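Local coordinates for protein myosin-2 (Saccharomyces cerevisiae, PDB 6IXO) that carries organelles and other cargo along actin cables for their segregation in the cell cycle, gripping cargo receptors through the globular tail domain described here, at residues Thr201-Leu206 / Val264-Glu269; Asn24-Glu29 / Ser401-Lys406; Pro38-Ala43 / Met216-Ile221; Cys282-Ile287 / Cys310-Pro315; Ala153-Ile158 / Phe377-Ser382. One frame throughout, in Å; residues are numbered along the deposited sequence. Where two conformers were deposited one is given.

Contact 1 (Thr201-Leu206 / Val264-Glu269); sequences TMDDIL and VTRLEE
NH2 of Arg266 is the polar atom on which this contact turns: OD1 of Asp203 meets it in a salt bridge of 2.7 Å, and water 1 accepts a hydrogen bond from the same NH2 at 3.3 Å. The water also accepts from Asp203 N, so the first turn of helix 202-218 offers the guanidinium both a carboxylate and a bridging water. OD1 makes the salt bridge from near the guanidinium plane, and the carboxylate and guanidinium planes stand 72° apart. Arginine suits the place because its long chain spans the gap between the two helices; the axes of segments 202-206 and 264-269 approach to 10.4 Å and run almost parallel, at 18°.

Beneath the charges lies an apolar layer. Met202 CB sits over one face of the guanidinium, 3.6 Å from Arg266 NH1, and the flexible methionine then folds at chi2 and chi3, its CE ending 4.2 Å from Leu267 CB. Leu206 reaches both residues through its two branches: CD1 lies obliquely by the guanidinium, while CD2 packs 4.0 Å from Leu267 CD1. Ile205 CG2 adds a looser contact to Leu267, and Ile205 also touches Lys173, Ala174 and Ala177 of helix 134-180.

Thr201 and Asp204 form a capping box that starts helix 202-218, with Thr201 N bonded to Asp204 OD2 at 2.8 Å. The acidic side chain of Asp203, in the first turn, would be expected to interact well with the helix dipole, and the cationic Arg266 probably offsets its charge at the solvent-facing margin, over buried Met202 and Leu267.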
# COMPACT_ATOMS: atom_id res chain seq x y z
N THR A 201 16.33 -7.09 11.42
CA THR A 201 16.47 -6.11 12.51
C THR A 201 15.58 -4.91 12.22
O THR A 201 15.06 -4.78 11.12
CB THR A 201 17.90 -5.62 12.66
OG1 THR A 201 18.27 -4.91 11.48
CG2 THR A 201 18.87 -6.82 12.85
N MET A 202 15.45 -4.02 13.20
CA MET A 202 14.70 -2.79 13.01
C MET A 202 15.19 -2.00 11.83
O MET A 202 14.41 -1.30 11.18
CB MET A 202 14.77 -1.91 14.26
CG MET A 202 13.95 -2.41 15.39
SD MET A 202 12.29 -2.84 14.86
CE MET A 202 11.56 -1.27 14.33
N ASP A 203 16.49 -2.07 11.53
CA ASP A 203 16.96 -1.39 10.32
C ASP A 203 16.27 -1.90 9.06
O ASP A 203 16.05 -1.15 8.12
CB ASP A 203 18.46 -1.56 10.16
CG ASP A 203 19.23 -0.60 11.04
OD1 ASP A 203 18.70 0.51 11.33
OD2 ASP A 203 20.36 -0.95 11.43
N ASP A 204 15.95 -3.18 9.03
CA ASP A 204 15.29 -3.71 7.86
C ASP A 204 13.88 -3.18 7.79
O ASP A 204 13.36 -2.95 6.69
CB ASP A 204 15.27 -5.23 7.85
CG ASP A 204 16.66 -5.82 7.86
OD1 ASP A 204 17.49 -5.39 7.04
OD2 ASP A 204 16.92 -6.66 8.74
N ILE A 205 13.25 -3.02 8.95
CA ILE A 205 11.89 -2.52 9.00
C ILE A 205 11.84 -1.04 8.59
O ILE A 205 10.95 -0.60 7.84
CB ILE A 205 11.28 -2.67 10.41
CG1 ILE A 205 11.25 -4.16 10.80
CG2 ILE A 205 9.87 -2.11 10.45
CD1 ILE A 205 10.48 -5.07 9.75
N LEU A 206 12.80 -0.27 9.10
CA LEU A 206 12.85 1.13 8.71
C LEU A 206 13.12 1.28 7.21
O LEU A 206 12.53 2.13 6.54
CB LEU A 206 13.93 1.85 9.53
CG LEU A 206 13.52 1.88 11.00
CD1 LEU A 206 14.68 2.41 11.82
CD2 LEU A 206 12.33 2.78 11.16
N VAL A 264 10.49 -0.21 19.18
CA VAL A 264 9.25 0.48 18.87
C VAL A 264 9.40 2.00 18.75
O VAL A 264 8.80 2.65 17.86
CB VAL A 264 8.18 0.16 19.95
CG1 VAL A 264 6.86 0.81 19.63
CG2 VAL A 264 7.98 -1.34 19.99
N THR A 265 10.19 2.60 19.64
CA THR A 265 10.37 4.04 19.59
C THR A 265 10.99 4.41 18.25
O THR A 265 10.65 5.45 17.67
CB THR A 265 11.28 4.53 20.76
OG1 THR A 265 10.64 4.16 21.98
CG2 THR A 265 11.46 6.05 20.72
N ARG A 266 11.90 3.61 17.74
CA ARG A 266 12.54 3.98 16.47
C ARG A 266 11.49 4.05 15.36
O ARG A 266 11.54 4.92 14.50
CB ARG A 266 13.65 3.00 16.10
CG ARG A 266 14.91 3.13 16.99
CD ARG A 266 15.83 1.91 16.82
NE ARG A 266 16.40 1.80 15.47
CZ ARG A 266 17.17 0.78 15.08
NH1 ARG A 266 17.47 -0.19 15.94
NH2 ARG A 266 17.64 0.74 13.85
N LEU A 267 10.53 3.15 15.39
CA LEU A 267 9.50 3.12 14.35
C LEU A 267 8.57 4.31 14.56
O LEU A 267 8.20 5.01 13.62
CB LEU A 267 8.73 1.79 14.38
CG LEU A 267 7.78 1.53 13.21
CD1 LEU A 267 8.49 1.70 11.83
CD2 LEU A 267 7.22 0.12 13.36
N GLU A 268 8.24 4.59 15.80
CA GLU A 268 7.43 5.77 16.11
C GLU A 268 8.10 7.10 15.71
O GLU A 268 7.43 8.04 15.24
CB GLU A 268 7.08 5.74 17.61
CG GLU A 268 6.17 6.83 18.12
CD GLU A 268 6.04 6.76 19.67
OE1 GLU A 268 6.99 6.27 20.32
OE2 GLU A 268 5.00 7.16 20.23
N GLU A 269 9.42 7.19 15.89
CA GLU A 269 10.13 8.44 15.58
C GLU A 269 10.23 8.60 14.04
O GLU A 269 10.20 9.69 13.52
CB GLU A 269 11.52 8.42 16.22
CG GLU A 269 11.46 8.57 17.75
CD GLU A 269 11.22 10.01 18.13
OE1 GLU A 269 11.59 10.93 17.32
OE2 GLU A 269 10.68 10.25 19.23
O HOH W 1 18.74 -2.34 13.76

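Contact 2 (Asn24-Glu29 / Ser401-Lys406); sequences NQEITE and SLPSTK
Hydrogen bonds from the start of helix 403-415 to the Glu26 carboxylate dominate this contact. The carboxylate faces the first turn and receives two backbone N-H groups, each on a syn lone pair: Ser404 N gives to OE2 at 2.9 Å (N-H...O angle 164°), and Thr405 N gives to OE1 at 2.8 Å. The Thr405 hydroxyl adds a third bond, OG1 to OE1 at 2.8 Å, arriving on the anti side and 17° out of the carboxylate plane. Glutamate is well suited here: beyond CG its chain is extended (chi2 -175°), which carries CD out to the neighbouring helix, and its two oxygens can serve adjacent N-H groups. A negative charge at a helix N terminus should also be favoured by the helix dipole, which would tend to keep this buried acid ionised.

Van der Waals contacts surround the carboxylate. Pro403, which has no N-H to offer at the first helical position, brings CD to 3.4 Å from Glu26 OE2, while Leu402 CD2 lies against the backbone of Glu26, 3.4 Å from its O. Ile27 CD1 also approaches Thr405 OG1, at 3.5 Å, and reaches its CG2, crossing the threonine at about a right angle.

The contact thus fastens helix 403-415 to helix 20-32 within the all-helical tail domain. Ile27 and Thr405 both continue onto helix 53-67, through Leu58 and Ile57, and Ile27 also touches Phe77 of helix 71-90.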
# COMPACT_ATOMS: atom_id res chain seq x y z
N ASN A 24 -2.11 -5.62 -29.75
CA ASN A 24 -2.36 -6.10 -28.38
C ASN A 24 -1.13 -6.82 -27.85
O ASN A 24 -0.81 -6.73 -26.69
CB ASN A 24 -3.59 -7.02 -28.31
CG ASN A 24 -4.90 -6.28 -28.54
OD1 ASN A 24 -4.98 -5.06 -28.40
ND2 ASN A 24 -5.95 -7.02 -28.88
N GLN A 25 -0.42 -7.53 -28.72
CA GLN A 25 0.75 -8.31 -28.31
C GLN A 25 1.91 -7.39 -27.86
O GLN A 25 2.56 -7.63 -26.82
CB GLN A 25 1.17 -9.22 -29.47
CG GLN A 25 2.09 -10.36 -29.06
CD GLN A 25 3.56 -9.97 -29.05
OE1 GLN A 25 3.97 -8.99 -29.70
NE2 GLN A 25 4.36 -10.72 -28.30
N GLU A 26 2.14 -6.34 -28.63
CA GLU A 26 3.08 -5.28 -28.28
C GLU A 26 2.77 -4.66 -26.97
O GLU A 26 3.67 -4.47 -26.14
CB GLU A 26 3.07 -4.16 -29.35
CG GLU A 26 4.08 -4.33 -30.40
CD GLU A 26 4.14 -3.13 -31.39
OE1 GLU A 26 3.90 -1.97 -30.97
OE2 GLU A 26 4.45 -3.38 -32.57
N ILE A 27 1.51 -4.31 -26.78
CA ILE A 27 1.11 -3.64 -25.55
C ILE A 27 1.20 -4.57 -24.35
O ILE A 27 1.80 -4.21 -23.32
CB ILE A 27 -0.33 -3.09 -25.66
CG1 ILE A 27 -0.41 -2.05 -26.79
CG2 ILE A 27 -0.74 -2.42 -24.43
CD1 ILE A 27 0.37 -0.81 -26.50
N THR A 28 0.64 -5.77 -24.47
CA THR A 28 0.62 -6.65 -23.28
C THR A 28 1.99 -7.23 -22.97
O THR A 28 2.40 -7.30 -21.79
CB THR A 28 -0.42 -7.79 -23.42
OG1 THR A 28 -0.10 -8.61 -24.54
CG2 THR A 28 -1.82 -7.23 -23.58
N GLU A 29 2.73 -7.66 -23.98
CA GLU A 29 4.01 -8.30 -23.72
C GLU A 29 5.14 -7.28 -23.59
O GLU A 29 6.01 -7.44 -22.77
CB GLU A 29 4.34 -9.34 -24.80
CG GLU A 29 3.26 -10.42 -24.99
CD GLU A 29 2.98 -11.23 -23.71
OE1 GLU A 29 3.95 -11.74 -23.09
OE2 GLU A 29 1.80 -11.36 -23.33
N SER A 401 10.97 -1.11 -27.29
CA SER A 401 10.92 -1.56 -28.66
C SER A 401 9.52 -2.03 -29.03
O SER A 401 9.22 -3.21 -28.97
CB SER A 401 11.93 -2.67 -28.92
OG SER A 401 11.85 -3.05 -30.30
N LEU A 402 8.67 -1.07 -29.43
CA LEU A 402 7.28 -1.32 -29.78
C LEU A 402 6.95 -0.66 -31.13
O LEU A 402 6.45 0.45 -31.16
CB LEU A 402 6.34 -0.74 -28.73
CG LEU A 402 6.65 -1.12 -27.26
CD1 LEU A 402 5.85 -0.25 -26.35
CD2 LEU A 402 6.33 -2.59 -27.03
N PRO A 403 7.25 -1.36 -32.22
CA PRO A 403 7.20 -0.74 -33.56
C PRO A 403 5.86 -0.06 -33.90
O PRO A 403 5.84 1.11 -34.31
CB PRO A 403 7.45 -1.91 -34.50
CG PRO A 403 8.27 -2.92 -33.65
CD PRO A 403 7.77 -2.74 -32.23
N SER A 404 4.77 -0.79 -33.75
CA SER A 404 3.46 -0.24 -34.13
C SER A 404 3.05 0.86 -33.18
O SER A 404 2.55 1.92 -33.56
CB SER A 404 2.39 -1.34 -34.14
OG SER A 404 2.53 -2.13 -35.30
N THR A 405 3.29 0.61 -31.90
CA THR A 405 2.86 1.54 -30.89
C THR A 405 3.59 2.84 -31.08
O THR A 405 2.99 3.91 -31.00
CB THR A 405 3.12 0.99 -29.46
OG1 THR A 405 2.41 -0.23 -29.29
CG2 THR A 405 2.65 1.97 -28.45
N LYS A 406 4.89 2.75 -31.33
CA LYS A 406 5.71 3.93 -31.55
C LYS A 406 5.29 4.68 -32.83
O LYS A 406 5.32 5.92 -32.90
CB LYS A 406 7.19 3.54 -31.63
CG LYS A 406 8.12 4.65 -32.08
CD LYS A 406 9.57 4.30 -31.77
CE LYS A 406 10.55 4.93 -32.75
NZ LYS A 406 10.25 6.36 -33.02

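Contact 3 (Pro38-Ala43 / Met216-Ile221); sequences PDAGVA and MKSFHI
Gly41 N donates across the contact to a side-chain hydroxyl, Ser218 OG, in a long (3.3 Å) but nearly straight bond of 173°; it joins an irregular loop to the last turn of helix 202-218. Gly41 has phi 147° and psi 178°, a conformation in which a side chain would be jammed against the preceding carbonyl oxygen, so a residue without one suits these backbone angles. Ser218 is small enough to sit close under the loop. Its OG, anti to the carbonyl carbon, also bonds to Trp214 O one turn back, and the hydroxyl thus links the loop to its own helix.

Beside this bond the contact is mostly van der Waals. Ala40 turns its methyl toward the helix, with CB 3.8 Å from Ser218 CB and 4.0 Å from Phe219 CE1; a methyl is small enough to approach both. The outer rim of the Phe219 ring meets Pro38, whose carbonyl O lies near the ring plane at the edge, 3.4 Å from CZ, where the partly positive ring hydrogens are a suitable neighbour for it. Pro38 CG also lies 4.0 Å from CE1.

Just beyond, the helix ends in a Schellman motif with His220, at positive phi, as its C-prime residue and Ile221 N bonded to Met216 O. Phe219 is packed on by Val102 of helix 97-124 and Val51 of helix 48-51, while Met216 rests on helix 223-247; the loop between helices 20-32 and 48-51 is thereby laid across the end of helix 202-218.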
# COMPACT_ATOMS: atom_id res chain seq x y z
N PRO A 38 11.24 3.64 -12.75
CA PRO A 38 12.38 4.55 -12.54
C PRO A 38 12.88 4.57 -11.09
O PRO A 38 12.15 4.13 -10.21
CB PRO A 38 11.82 5.92 -12.91
CG PRO A 38 10.35 5.78 -12.65
CD PRO A 38 10.00 4.37 -13.05
N ASP A 39 14.08 5.10 -10.86
CA ASP A 39 14.67 5.15 -9.51
C ASP A 39 13.97 6.11 -8.54
O ASP A 39 13.58 7.21 -8.92
CB ASP A 39 16.15 5.53 -9.63
CG ASP A 39 17.07 4.33 -9.54
OD1 ASP A 39 16.55 3.20 -9.47
OD2 ASP A 39 18.30 4.53 -9.53
N ALA A 40 13.85 5.71 -7.27
CA ALA A 40 13.25 6.57 -6.24
C ALA A 40 14.21 6.87 -5.06
O ALA A 40 15.10 6.07 -4.76
CB ALA A 40 11.98 5.94 -5.72
N GLY A 41 14.03 8.02 -4.42
CA GLY A 41 14.91 8.46 -3.35
C GLY A 41 15.11 9.96 -3.24
O GLY A 41 14.61 10.74 -4.07
N VAL A 42 15.88 10.36 -2.23
CA VAL A 42 16.00 11.76 -1.83
C VAL A 42 16.54 12.71 -2.91
O VAL A 42 16.03 13.82 -3.07
CB VAL A 42 16.90 11.90 -0.55
CG1 VAL A 42 18.22 11.15 -0.72
CG2 VAL A 42 17.14 13.38 -0.22
N ALA A 43 17.55 12.28 -3.67
CA ALA A 43 18.17 13.16 -4.66
C ALA A 43 17.60 12.95 -6.06
O ALA A 43 18.22 13.31 -7.06
CB ALA A 43 19.68 12.95 -4.67
N MET A 216 6.50 6.52 -3.04
CA MET A 216 5.29 7.34 -3.12
C MET A 216 5.59 8.81 -3.35
O MET A 216 4.93 9.47 -4.17
CB MET A 216 4.46 7.18 -1.86
CG MET A 216 3.94 5.75 -1.80
SD MET A 216 2.34 5.72 -1.05
CE MET A 216 1.93 3.98 -1.21
N LYS A 217 6.59 9.33 -2.64
CA LYS A 217 7.00 10.72 -2.88
C LYS A 217 7.53 10.95 -4.31
O LYS A 217 7.11 11.90 -5.03
CB LYS A 217 8.07 11.11 -1.84
CG LYS A 217 8.43 12.58 -1.91
CD LYS A 217 9.02 13.11 -0.61
CE LYS A 217 9.13 14.65 -0.69
NZ LYS A 217 9.40 15.28 0.64
N SER A 218 8.45 10.09 -4.73
CA SER A 218 9.12 10.29 -6.02
C SER A 218 8.16 10.04 -7.15
O SER A 218 8.30 10.67 -8.21
CB SER A 218 10.33 9.38 -6.19
OG SER A 218 11.36 9.68 -5.26
N PHE A 219 7.20 9.13 -6.94
CA PHE A 219 6.28 8.79 -8.03
C PHE A 219 5.03 9.66 -8.01
O PHE A 219 4.04 9.32 -8.66
CB PHE A 219 5.86 7.31 -7.99
CG PHE A 219 6.99 6.35 -8.26
CD1 PHE A 219 8.27 6.82 -8.55
CD2 PHE A 219 6.78 4.96 -8.17
CE1 PHE A 219 9.33 5.94 -8.76
CE2 PHE A 219 7.83 4.08 -8.39
CZ PHE A 219 9.11 4.58 -8.69
N HIS A 220 5.09 10.75 -7.24
CA HIS A 220 4.03 11.75 -7.18
C HIS A 220 2.70 11.15 -6.74
O HIS A 220 1.66 11.47 -7.28
CB HIS A 220 3.88 12.44 -8.55
CG HIS A 220 5.18 12.91 -9.12
ND1 HIS A 220 5.88 13.98 -8.58
CD2 HIS A 220 5.93 12.45 -10.14
CE1 HIS A 220 6.99 14.16 -9.27
NE2 HIS A 220 7.05 13.25 -10.22
N ILE A 221 2.73 10.28 -5.75
CA ILE A 221 1.50 9.68 -5.25
C ILE A 221 0.87 10.59 -4.23
O ILE A 221 1.56 11.13 -3.37
CB ILE A 221 1.74 8.31 -4.58
CG1 ILE A 221 2.34 7.34 -5.59
CG2 ILE A 221 0.43 7.74 -4.04
CD1 ILE A 221 1.44 7.10 -6.77

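Contact 4 (Cys282-Ile287 / Cys310-Pro315); sequences CLQHLI and CYSLTP
His285 meets the 310-315 turn with the edge of its imidazole: CD2 lies 3.4 Å from Ser312 O and 3.9 Å from Leu313 CD2, both near the ring plane. On the same ring NE2 is 2.7 Å from water 2, and the water donates to Ser312 O at 3.2 Å, so one carbonyl is approached by both a ring carbon and a bridging water. Histidine suits this spot because one edge of its flat ring offers CD2 and NE2 to the turn, leaving ND1 for Asp238.

Next to it, the bent side chain of Gln284 crosses that of Tyr311 obliquely. Its amide and the phenol ring are almost parallel, 4° apart, with Gln284 OE1 3.4 Å from Tyr311 OH. Ser312, small enough to face the helix closely, has OG 3.9 Å from Gln284 CB.

In the second shell, Asp238 OD2 bonds to His285 ND1 and helps set the ring, while Asp238 OD1 takes Leu286 N. The Gln284 amide is held at both ends, NE2 by Thr280 O and OE1 by Gln288 NE2; Gln288 OE1 in turn receives Ser312 N.

The turn itself is type I, from Cys310 to Leu313, and connects helix 300-309 to helix 315-323. Its packing against the start of helix 284-294 lies inside the DIL domain, with Leu313 also resting on Phe242 of helix 223-247.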
# COMPACT_ATOMS: atom_id res chain seq x y z
N CYS A 282 -1.30 3.97 16.14
CA CYS A 282 -1.19 2.65 15.52
C CYS A 282 -0.33 1.65 16.32
O CYS A 282 -0.46 0.45 16.10
CB CYS A 282 -0.58 2.75 14.14
SG CYS A 282 -1.54 3.80 13.00
N LEU A 283 0.57 2.12 17.19
CA LEU A 283 1.53 1.18 17.81
C LEU A 283 1.26 1.04 19.29
O LEU A 283 2.12 0.56 20.06
CB LEU A 283 2.99 1.65 17.59
CG LEU A 283 3.45 1.76 16.13
CD1 LEU A 283 4.73 2.61 16.01
CD2 LEU A 283 3.66 0.36 15.58
N GLN A 284 0.08 1.46 19.69
CA GLN A 284 -0.16 1.60 21.12
C GLN A 284 -0.05 0.28 21.89
O GLN A 284 0.29 0.29 23.06
CB GLN A 284 -1.54 2.22 21.38
CG GLN A 284 -1.55 3.75 21.53
CD GLN A 284 -0.39 4.32 22.36
OE1 GLN A 284 -0.35 4.19 23.59
NE2 GLN A 284 0.56 4.95 21.68
N HIS A 285 -0.36 -0.85 21.27
CA HIS A 285 -0.29 -2.07 22.07
C HIS A 285 1.12 -2.43 22.36
O HIS A 285 1.41 -2.94 23.45
CB HIS A 285 -1.00 -3.25 21.37
CG HIS A 285 -2.45 -2.99 21.11
ND1 HIS A 285 -2.92 -2.55 19.89
CD2 HIS A 285 -3.52 -3.06 21.93
CE1 HIS A 285 -4.23 -2.39 19.95
NE2 HIS A 285 -4.63 -2.70 21.18
N LEU A 286 2.00 -2.25 21.37
CA LEU A 286 3.44 -2.47 21.60
C LEU A 286 4.02 -1.44 22.56
O LEU A 286 4.79 -1.76 23.50
CB LEU A 286 4.21 -2.40 20.27
CG LEU A 286 3.90 -3.55 19.33
CD1 LEU A 286 4.63 -3.32 18.02
CD2 LEU A 286 4.40 -4.86 20.02
N ILE A 287 3.64 -0.18 22.36
CA ILE A 287 4.19 0.86 23.25
C ILE A 287 3.76 0.56 24.72
O ILE A 287 4.56 0.62 25.68
CB ILE A 287 3.71 2.27 22.80
CG1 ILE A 287 4.40 2.64 21.48
CG2 ILE A 287 3.90 3.35 23.94
CD1 ILE A 287 3.77 3.90 20.77
N CYS A 310 -1.88 1.81 30.44
CA CYS A 310 -2.16 0.78 29.44
C CYS A 310 -3.62 0.79 29.00
O CYS A 310 -4.28 -0.25 29.01
CB CYS A 310 -1.78 -0.59 30.01
SG CYS A 310 0.00 -0.66 30.34
N TYR A 311 -4.12 1.96 28.61
CA TYR A 311 -5.54 2.12 28.30
C TYR A 311 -5.98 1.33 27.07
O TYR A 311 -7.17 1.26 26.77
CB TYR A 311 -5.91 3.61 28.11
CG TYR A 311 -5.15 4.32 27.00
CD1 TYR A 311 -5.61 4.29 25.69
CD2 TYR A 311 -3.98 5.01 27.27
CE1 TYR A 311 -4.91 4.92 24.67
CE2 TYR A 311 -3.28 5.64 26.26
CZ TYR A 311 -3.74 5.60 24.96
OH TYR A 311 -3.03 6.23 23.97
N SER A 312 -5.04 0.75 26.33
CA SER A 312 -5.43 -0.05 25.17
C SER A 312 -5.38 -1.54 25.45
O SER A 312 -5.63 -2.37 24.57
CB SER A 312 -4.54 0.29 23.98
OG SER A 312 -4.70 1.65 23.62
N LEU A 313 -5.02 -1.90 26.68
CA LEU A 313 -4.91 -3.30 27.02
C LEU A 313 -6.07 -3.67 27.94
O LEU A 313 -6.45 -2.87 28.79
CB LEU A 313 -3.58 -3.60 27.70
CG LEU A 313 -2.32 -3.26 26.88
CD1 LEU A 313 -1.07 -3.71 27.68
CD2 LEU A 313 -2.37 -3.98 25.54
N THR A 314 -6.64 -4.85 27.74
CA THR A 314 -7.74 -5.31 28.59
C THR A 314 -7.20 -5.88 29.89
O THR A 314 -6.03 -6.24 29.97
CB THR A 314 -8.54 -6.40 27.91
OG1 THR A 314 -7.66 -7.51 27.73
CG2 THR A 314 -9.09 -5.90 26.49
N PRO A 315 -8.05 -6.00 30.91
CA PRO A 315 -7.50 -6.62 32.12
C PRO A 315 -6.94 -8.04 31.89
O PRO A 315 -5.92 -8.39 32.50
CB PRO A 315 -8.71 -6.64 33.06
CG PRO A 315 -9.52 -5.49 32.66
CD PRO A 315 -9.41 -5.49 31.13
O HOH W 2 -7.20 -2.19 21.83

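Contact 5 (Ala153-Ile158 / Phe377-Ser382); sequences ALSYNI and FTDPFS
Ser155 OG donates to Asp379 OD2 in a short hydrogen bond of 2.6 Å, tying the long helix 134-180 to an Asx turn at Asp379. The hydroxyl comes in on the syn side of the carboxylate, 15° out of its plane. Serine suits the position through its short reach: its OG, anti to the backbone N (chi1 -176°), meets the acid directly from the helix surface. The backbones come close beside it, with Tyr156 CA and Asp379 CA 5.2 Å apart.

Further hydrogen bonds shape the loop for this meeting. Asp379 OD1 accepts from Phe381 N at 3.0 Å, closing the Asx turn; the N-H comes from above the carboxylate plane, 58° out of it. Aspartate can do both jobs because each oxygen serves a different partner, OD2 the helix and OD1 its own chain. Its backbone O is gripped twice by Ser382, through N and through OG, at the start of the 3-10 segment 380-382. The segment before Asp379 is also tied to helix 134-180 by Asn160, whose OD1 bonds to Phe377 N.

Van der Waals contacts complete the junction. Tyr156 slides alongside Asp379, its ring plane steeply inclined to the carboxylate, and brings CD1 to 4.0 Å from Asp379 CB. Tyrosine is long enough to cover the loop as far as Phe377. Phe381 reaches Val225 of helix 223-247 and Arg109 of helix 97-124. On one side of the Tyr156 ring, CE1 stands 3.3 Å from Phe377 O.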
# COMPACT_ATOMS: atom_id res chain seq x y z
N ALA A 153 -12.58 -0.82 -10.42
CA ALA A 153 -12.37 -2.17 -9.90
C ALA A 153 -10.89 -2.56 -9.97
O ALA A 153 -10.34 -3.13 -9.00
CB ALA A 153 -13.26 -3.20 -10.66
N LEU A 154 -10.24 -2.26 -11.10
CA LEU A 154 -8.81 -2.58 -11.23
C LEU A 154 -7.97 -1.91 -10.11
O LEU A 154 -7.12 -2.55 -9.47
CB LEU A 154 -8.26 -2.15 -12.58
CG LEU A 154 -6.76 -2.42 -12.84
CD1 LEU A 154 -6.44 -3.94 -12.75
CD2 LEU A 154 -6.35 -1.90 -14.25
N SER A 155 -8.21 -0.62 -9.90
CA SER A 155 -7.49 0.14 -8.87
C SER A 155 -7.68 -0.55 -7.49
O SER A 155 -6.71 -0.78 -6.76
CB SER A 155 -8.01 1.58 -8.84
OG SER A 155 -7.28 2.39 -7.91
N TYR A 156 -8.93 -0.87 -7.17
CA TYR A 156 -9.28 -1.56 -5.91
C TYR A 156 -8.54 -2.88 -5.78
O TYR A 156 -7.93 -3.18 -4.72
CB TYR A 156 -10.78 -1.80 -5.87
CG TYR A 156 -11.27 -2.45 -4.58
CD1 TYR A 156 -11.63 -1.66 -3.49
CD2 TYR A 156 -11.40 -3.84 -4.47
CE1 TYR A 156 -12.09 -2.24 -2.30
CE2 TYR A 156 -11.86 -4.44 -3.26
CZ TYR A 156 -12.20 -3.62 -2.20
OH TYR A 156 -12.67 -4.15 -1.03
N ASN A 157 -8.60 -3.66 -6.85
CA ASN A 157 -7.98 -4.98 -6.90
C ASN A 157 -6.49 -4.88 -6.71
O ASN A 157 -5.94 -5.58 -5.86
CB ASN A 157 -8.31 -5.70 -8.24
CG ASN A 157 -9.73 -6.12 -8.29
OD1 ASN A 157 -10.44 -6.00 -7.28
ND2 ASN A 157 -10.19 -6.62 -9.45
N ILE A 158 -5.82 -4.03 -7.48
CA ILE A 158 -4.36 -4.06 -7.37
C ILE A 158 -3.92 -3.40 -6.04
O ILE A 158 -2.89 -3.76 -5.48
CB ILE A 158 -3.62 -3.40 -8.59
CG1 ILE A 158 -3.95 -1.91 -8.76
CG2 ILE A 158 -3.87 -4.21 -9.84
CD1 ILE A 158 -2.82 -1.19 -9.52
N PHE A 377 -9.39 -3.89 1.85
CA PHE A 377 -9.35 -2.52 2.29
C PHE A 377 -9.96 -1.56 1.29
O PHE A 377 -9.84 -1.78 0.09
CB PHE A 377 -7.90 -2.11 2.52
CG PHE A 377 -7.20 -3.00 3.50
CD1 PHE A 377 -7.37 -2.82 4.85
CD2 PHE A 377 -6.38 -4.02 3.05
CE1 PHE A 377 -6.71 -3.67 5.78
CE2 PHE A 377 -5.70 -4.85 3.99
CZ PHE A 377 -5.89 -4.66 5.32
N THR A 378 -10.55 -0.48 1.81
CA THR A 378 -11.00 0.63 0.99
C THR A 378 -9.84 1.14 0.13
O THR A 378 -8.74 1.34 0.62
CB THR A 378 -11.58 1.76 1.86
OG1 THR A 378 -12.67 1.24 2.63
CG2 THR A 378 -12.13 2.95 0.97
N ASP A 379 -10.09 1.40 -1.16
CA ASP A 379 -9.03 1.91 -2.00
C ASP A 379 -8.90 3.41 -1.69
O ASP A 379 -9.82 4.19 -2.02
CB ASP A 379 -9.39 1.67 -3.50
CG ASP A 379 -8.42 2.34 -4.47
OD1 ASP A 379 -7.36 2.90 -4.06
OD2 ASP A 379 -8.71 2.26 -5.69
N PRO A 380 -7.76 3.86 -1.15
CA PRO A 380 -7.73 5.27 -0.70
C PRO A 380 -7.77 6.22 -1.91
O PRO A 380 -8.17 7.36 -1.76
CB PRO A 380 -6.41 5.38 0.06
CG PRO A 380 -5.52 4.32 -0.59
CD PRO A 380 -6.47 3.17 -0.91
N PHE A 381 -7.36 5.74 -3.08
CA PHE A 381 -7.52 6.55 -4.34
C PHE A 381 -8.97 6.90 -4.61
O PHE A 381 -9.28 7.95 -5.21
CB PHE A 381 -6.99 5.78 -5.54
CG PHE A 381 -5.49 5.74 -5.61
CD1 PHE A 381 -4.78 6.86 -6.01
CD2 PHE A 381 -4.79 4.60 -5.23
CE1 PHE A 381 -3.38 6.85 -6.08
CE2 PHE A 381 -3.39 4.58 -5.28
CZ PHE A 381 -2.69 5.70 -5.71
N SER A 382 -9.88 6.01 -4.22
CA SER A 382 -11.28 6.17 -4.60
C SER A 382 -11.92 7.31 -3.79
O SER A 382 -13.05 7.75 -4.08
CB SER A 382 -12.06 4.86 -4.40
OG SER A 382 -12.34 4.68 -3.01

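In the fold
From the N terminus, helix 20-32 opens contact 2, which closes only at helix 403-415 and so encloses all the others in one loop. The next loop opens contact 3, closed at the end of helix 202-218. Contact 5 crosses it, tying helix 134-180 to the loop between helices 336-350 and 403-415; the two touch where Ile221 packs on Phe381. Contact 1 joins helices 202-218 and 254-273, crossing contact 3 and nesting within contact 5. Contact 4 follows in series, also inside contact 5, tying helix 284-294 to the turn after helix 300-309, and touches contact 1 through Val264 and Ile287. Contacts 2 and 4 lie about 54 Å apart between centres.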